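Local coordinates for protein nucleoporin NUP82 (PDB 5CWW) that serves, through an N-terminal seven-bladed beta-propeller domain that this chain represents, as a structural component of the nuclear pore complex and probably docks transport factors, at residues Ile198-Glu203 with Phe234-Ser239; Ala565-Ile568 with Gly574-Ile577. All coordinates share one frame; numbering follows the deposited sequence.

Contact 1: residues Ile198-Glu203 with Phe234-Ser239; sequences IVRVWE and FGVSTS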
loop_
_atom_site.group_PDB
_atom_site.type_symbol
_atom_site.label_atom_id
_atom_site.label_comp_id
_atom_site.label_asym_id
_atom_site.label_seq_id
_atom_site.Cartn_x
_atom_site.Cartn_y
_atom_site.Cartn_z
ATOM N N ILE B 198 1.042 7.565 -5.563
ATOM C CA ILE B 198 0.027 7.635 -6.603
ATOM C C ILE B 198 -0.606 6.260 -6.774
ATOM O O ILE B 198 0.083 5.276 -7.043
ATOM C CB ILE B 198 0.610 8.126 -7.937
ATOM C CG1 ILE B 198 1.176 9.540 -7.764
ATOM C CG2 ILE B 198 -0.465 8.131 -9.013
ATOM C CD1 ILE B 198 2.096 9.960 -8.865
ATOM N N VAL B 199 -1.923 6.207 -6.606
ATOM C CA VAL B 199 -2.680 4.967 -6.710
ATOM C C VAL B 199 -3.325 4.893 -8.085
ATOM O O VAL B 199 -4.029 5.816 -8.499
ATOM C CB VAL B 199 -3.764 4.867 -5.615
ATOM C CG1 VAL B 199 -4.561 3.572 -5.752
ATOM C CG2 VAL B 199 -3.130 4.955 -4.233
ATOM N N ARG B 200 -3.071 3.799 -8.793
ATOM C CA ARG B 200 -3.596 3.625 -10.142
ATOM C C ARG B 200 -4.315 2.293 -10.301
ATOM O O ARG B 200 -3.752 1.231 -10.032
ATOM C CB ARG B 200 -2.466 3.743 -11.167
ATOM C CG ARG B 200 -2.119 5.182 -11.516
ATOM C CD ARG B 200 -0.991 5.251 -12.528
ATOM N NE ARG B 200 0.315 5.285 -11.874
ATOM C CZ ARG B 200 1.073 6.369 -11.731
ATOM N NH1 ARG B 200 0.685 7.543 -12.205
ATOM N NH2 ARG B 200 2.241 6.271 -11.113
ATOM N N VAL B 201 -5.573 2.376 -10.723
ATOM C CA VAL B 201 -6.391 1.203 -10.994
ATOM C C VAL B 201 -6.382 0.890 -12.493
ATOM O O VAL B 201 -6.786 1.720 -13.311
ATOM C CB VAL B 201 -7.843 1.414 -10.523
ATOM C CG1 VAL B 201 -8.674 0.155 -10.767
ATOM C CG2 VAL B 201 -7.877 1.808 -9.042
ATOM N N TRP B 202 -5.917 -0.307 -12.844
ATOM C CA TRP B 202 -5.898 -0.767 -14.232
ATOM C C TRP B 202 -6.894 -1.902 -14.406
ATOM O O TRP B 202 -6.862 -2.873 -13.650
ATOM C CB TRP B 202 -4.502 -1.247 -14.636
ATOM C CG TRP B 202 -3.381 -0.370 -14.171
ATOM C CD1 TRP B 202 -2.858 -0.307 -12.910
ATOM C CD2 TRP B 202 -2.625 0.554 -14.964
ATOM N NE1 TRP B 202 -1.831 0.605 -12.868
ATOM C CE2 TRP B 202 -1.667 1.147 -14.117
ATOM C CE3 TRP B 202 -2.668 0.939 -16.308
ATOM C CZ2 TRP B 202 -0.762 2.105 -14.570
ATOM C CZ3 TRP B 202 -1.768 1.892 -16.754
ATOM C CH2 TRP B 202 -0.829 2.462 -15.889
ATOM N N GLU B 203 -7.770 -1.782 -15.399
ATOM C CA GLU B 203 -8.758 -2.822 -15.683
ATOM C C GLU B 203 -8.446 -3.482 -17.019
ATOM O O GLU B 203 -8.802 -2.971 -18.082
ATOM C CB GLU B 203 -10.164 -2.227 -15.674
ATOM C CG GLU B 203 -10.556 -1.670 -14.308
ATOM C CD GLU B 203 -11.928 -1.032 -14.295
ATOM O OE1 GLU B 203 -12.904 -1.701 -14.691
ATOM O OE2 GLU B 203 -12.025 0.146 -13.893
ATOM N N PHE B 234 -7.794 15.321 -7.962
ATOM C CA PHE B 234 -6.953 14.308 -7.330
ATOM C C PHE B 234 -6.196 13.502 -8.375
ATOM O O PHE B 234 -5.500 12.541 -8.043
ATOM C CB PHE B 234 -7.796 13.366 -6.469
ATOM C CG PHE B 234 -8.772 14.073 -5.580
ATOM C CD1 PHE B 234 -8.339 15.029 -4.678
ATOM C CD2 PHE B 234 -10.122 13.783 -5.647
ATOM C CE1 PHE B 234 -9.236 15.683 -3.860
ATOM C CE2 PHE B 234 -11.026 14.433 -4.831
ATOM C CZ PHE B 234 -10.582 15.385 -3.935
ATOM N N GLY B 235 -6.335 13.902 -9.636
ATOM C CA GLY B 235 -5.766 13.163 -10.746
ATOM C C GLY B 235 -4.285 13.420 -10.931
ATOM O O GLY B 235 -3.654 14.117 -10.135
ATOM N N VAL B 236 -3.732 12.847 -11.995
ATOM C CA VAL B 236 -2.319 12.989 -12.310
ATOM C C VAL B 236 -2.161 13.498 -13.736
ATOM O O VAL B 236 -2.890 13.086 -14.640
ATOM C CB VAL B 236 -1.564 11.654 -12.153
ATOM C CG1 VAL B 236 -0.081 11.840 -12.440
ATOM C CG2 VAL B 236 -1.763 11.093 -10.753
ATOM N N SER B 237 -1.204 14.397 -13.924
ATOM C CA SER B 237 -0.932 14.967 -15.232
ATOM C C SER B 237 0.177 14.206 -15.936
ATOM O O SER B 237 1.231 13.947 -15.356
ATOM C CB SER B 237 -0.547 16.437 -15.106
ATOM O OG SER B 237 -0.136 16.945 -16.363
ATOM N N THR B 238 -0.068 13.861 -17.194
ATOM C CA THR B 238 0.939 13.215 -18.019
ATOM C C THR B 238 2.137 14.140 -18.210
ATOM O O THR B 238 3.274 13.681 -18.309
ATOM C CB THR B 238 0.354 12.817 -19.392
ATOM O OG1 THR B 238 -0.699 11.864 -19.200
ATOM C CG2 THR B 238 1.422 12.209 -20.295
ATOM N N SER B 239 1.874 15.443 -18.243
ATOM C CA SER B 239 2.917 16.440 -18.465
ATOM C C SER B 239 3.773 16.701 -17.228
ATOM O O SER B 239 4.904 17.173 -17.339
ATOM C CB SER B 239 2.290 17.755 -18.929
ATOM O OG SER B 239 1.495 17.558 -20.083
#

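Contact 2: residues Ala565-Ile568 with Gly574-Ile577; sequences ATSI and GYFI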
loop_
_atom_site.group_PDB
_atom_site.type_symbol
_atom_site.label_atom_id
_atom_site.label_comp_id
_atom_site.label_asym_id
_atom_site.label_seq_id
_atom_site.Cartn_x
_atom_site.Cartn_y
_atom_site.Cartn_z
ATOM N N ALA B 565 8.413 -15.768 1.573
ATOM C CA ALA B 565 7.885 -17.105 1.810
ATOM C C ALA B 565 6.583 -17.328 1.052
ATOM O O ALA B 565 5.712 -16.463 1.031
ATOM C CB ALA B 565 7.673 -17.328 3.299
ATOM N N THR B 566 6.466 -18.494 0.427
ATOM C CA THR B 566 5.266 -18.865 -0.310
ATOM C C THR B 566 4.663 -20.121 0.304
ATOM O O THR B 566 5.263 -21.195 0.258
ATOM C CB THR B 566 5.571 -19.111 -1.798
ATOM O OG1 THR B 566 6.248 -17.970 -2.344
ATOM C CG2 THR B 566 4.289 -19.360 -2.576
ATOM N N SER B 567 3.479 -19.978 0.889
ATOM C CA SER B 567 2.814 -21.091 1.554
ATOM C C SER B 567 2.050 -21.949 0.553
ATOM O O SER B 567 1.320 -21.435 -0.295
ATOM C CB SER B 567 1.865 -20.577 2.639
ATOM O OG SER B 567 1.349 -21.653 3.406
ATOM N N ILE B 568 2.229 -23.262 0.663
ATOM C CA ILE B 568 1.572 -24.219 -0.222
ATOM C C ILE B 568 0.964 -25.360 0.583
ATOM O O ILE B 568 1.621 -25.935 1.450
ATOM C CB ILE B 568 2.555 -24.798 -1.259
ATOM C CG1 ILE B 568 3.383 -23.662 -1.869
ATOM C CG2 ILE B 568 1.789 -25.590 -2.319
ATOM C CD1 ILE B 568 4.194 -24.035 -3.104
ATOM N N GLY B 574 1.733 -31.993 0.124
ATOM C CA GLY B 574 1.602 -31.679 1.535
ATOM C C GLY B 574 1.559 -30.192 1.836
ATOM O O GLY B 574 1.212 -29.376 0.982
ATOM N N TYR B 575 1.926 -29.853 3.067
ATOM C CA TYR B 575 1.822 -28.495 3.585
ATOM C C TYR B 575 3.205 -27.990 3.976
ATOM O O TYR B 575 3.835 -28.531 4.886
ATOM C CB TYR B 575 0.862 -28.473 4.777
ATOM C CG TYR B 575 0.775 -27.165 5.534
ATOM C CD1 TYR B 575 0.697 -25.946 4.870
ATOM C CD2 TYR B 575 0.732 -27.159 6.922
ATOM C CE1 TYR B 575 0.604 -24.755 5.575
ATOM C CE2 TYR B 575 0.638 -25.980 7.631
ATOM C CZ TYR B 575 0.574 -24.781 6.957
ATOM O OH TYR B 575 0.478 -23.613 7.678
ATOM N N PHE B 576 3.678 -26.957 3.285
ATOM C CA PHE B 576 5.042 -26.480 3.478
ATOM C C PHE B 576 5.234 -25.035 3.032
ATOM O O PHE B 576 4.359 -24.440 2.403
ATOM C CB PHE B 576 6.020 -27.382 2.719
ATOM C CG PHE B 576 5.834 -27.368 1.226
ATOM C CD1 PHE B 576 4.783 -28.052 0.638
ATOM C CD2 PHE B 576 6.719 -26.681 0.411
ATOM C CE1 PHE B 576 4.613 -28.044 -0.734
ATOM C CE2 PHE B 576 6.554 -26.670 -0.962
ATOM C CZ PHE B 576 5.501 -27.353 -1.535
ATOM N N ILE B 577 6.392 -24.484 3.383
ATOM C CA ILE B 577 6.791 -23.149 2.960
ATOM C C ILE B 577 7.865 -23.250 1.898
ATOM O O ILE B 577 8.722 -24.129 1.958
ATOM C CB ILE B 577 7.333 -22.322 4.129
ATOM C CG1 ILE B 577 6.276 -22.188 5.214
ATOM C CG2 ILE B 577 7.769 -20.936 3.669
ATOM C CD1 ILE B 577 6.880 -21.919 6.537
#

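Contact 1: residues Ile198-Glu203 with Phe234-Ser239
Contact 1 belongs to one blade of the beta-propeller, where Ile-198 and Arg-200 on strand 198-203 meet Val-236 in the long loop after the blade. The contact is small. It covers about 100 Å² and is carried by side chains alone. The backbones stay well apart, with Ile-198 CA and Val-236 CA 8.2 Å from each other. Both of these residues point their CB toward the opposite segment, and the two side chains cross obliquely. The meeting is methyl to methyl, with Ile-198 CG2 3.7 Å from Val-236 CG2. In Val-236 this methyl stands anti to the carbonyl carbon. The other methyl, CG1, stands anti to the backbone N (chi1 -178°) and faces Arg-200. It lies 4.4 Å from Arg-200 NH1, at the edge of the guanidinium and near its plane. This second touch is loose, a methyl beside the guanidinium edge with no polar bond.

The arginine folds back over Ile-198, two residues earlier on the same strand. Its chain runs straight through chi2 and then bends at chi3 (-89°). The bend brings the guanidinium above Ile-198, whose CG2 sits 3.4 Å from the guanidinium plane and toward its rim. Ile-198 CG2 therefore serves two partners, the valine methyl and the flat group of Arg-200. Val-236 is partly exposed, whereas Ile-198 and Arg-200 are buried.

Strand 198-203 is an inner strand of a four-stranded antiparallel sheet. It pairs with strand 189-194 through Arg-200 and Thr-192, and with strand 217-220 through Val-199 and Ile-219. On the loop side, Gly-235 O accepts a hydrogen bond from Lys-223 NZ, and Phe-234 packs on Leu-224, so that helix 221-225 flanks the loop just before Val-236.

Contact 2: residues Ala565-Ile568 with Gly574-Ile577
Ile-568 and Phe-576 exchange two backbone hydrogen bonds. Ile-568 N donates to Phe-576 O at 3.0 Å, and Phe-576 N donates to Ile-568 O at 2.9 Å. Both bonds are nearly straight, at 165° and 166°. Ile-568 O also receives a CA-H...O contact from Tyr-575 CA at 3.3 Å. The next pair, Ser-567 with Ile-577, is non-hydrogen-bonded. This is the antiparallel register of a beta hairpin, strands 566-570 and 576-580, in the last blade of the propeller.

Apolar contacts come next. Ile-568 CB sits over the Phe-576 ring face, 4.2 Å from its centroid, a CH-pi contact. Phe-576 CG lies between its backbone N and carbonyl carbon (chi1 64°), which lays the ring alongside Ile-568. The ring also stacks with Phe-589 and touches Leu-69 of helix 69-77. With a serine here, Ile-568 would probably lose its aromatic cover and Phe-589 its stacking mate. Ile-577, on the face of Ser-567, meets Ala-565 CB with its CG2 at 3.6 Å.

Polar ends turn to the preceding blade. Ser-567 OG lies 3.9 Å from Tyr-575 CE1, at the ring edge, and bonds to Ala-496 N. Tyr-575 OH bonds to Asp-495 OD2.

In the fold
Contact 1 ties one blade to the loop that follows it, and contact 2 lies within the last blade, on the opposite side of the chain's centre. Their own centres are 36 Å apart, their nearest atoms about 23 Å, and they share no element. Contact 2 joins neighbouring strands within one sheet and is built first on backbone bonds. Contact 1 joins a strand to a loop some thirty residues later, by one methyl-to-methyl touch and the edge of a guanidinium. Contact 2 buries about three times as much surface. Both are largely buried, but contact 1 reaches toward the surface through its loop, where Ser-239 packs on another protein chain. No other chain of the assembly touches contact 2.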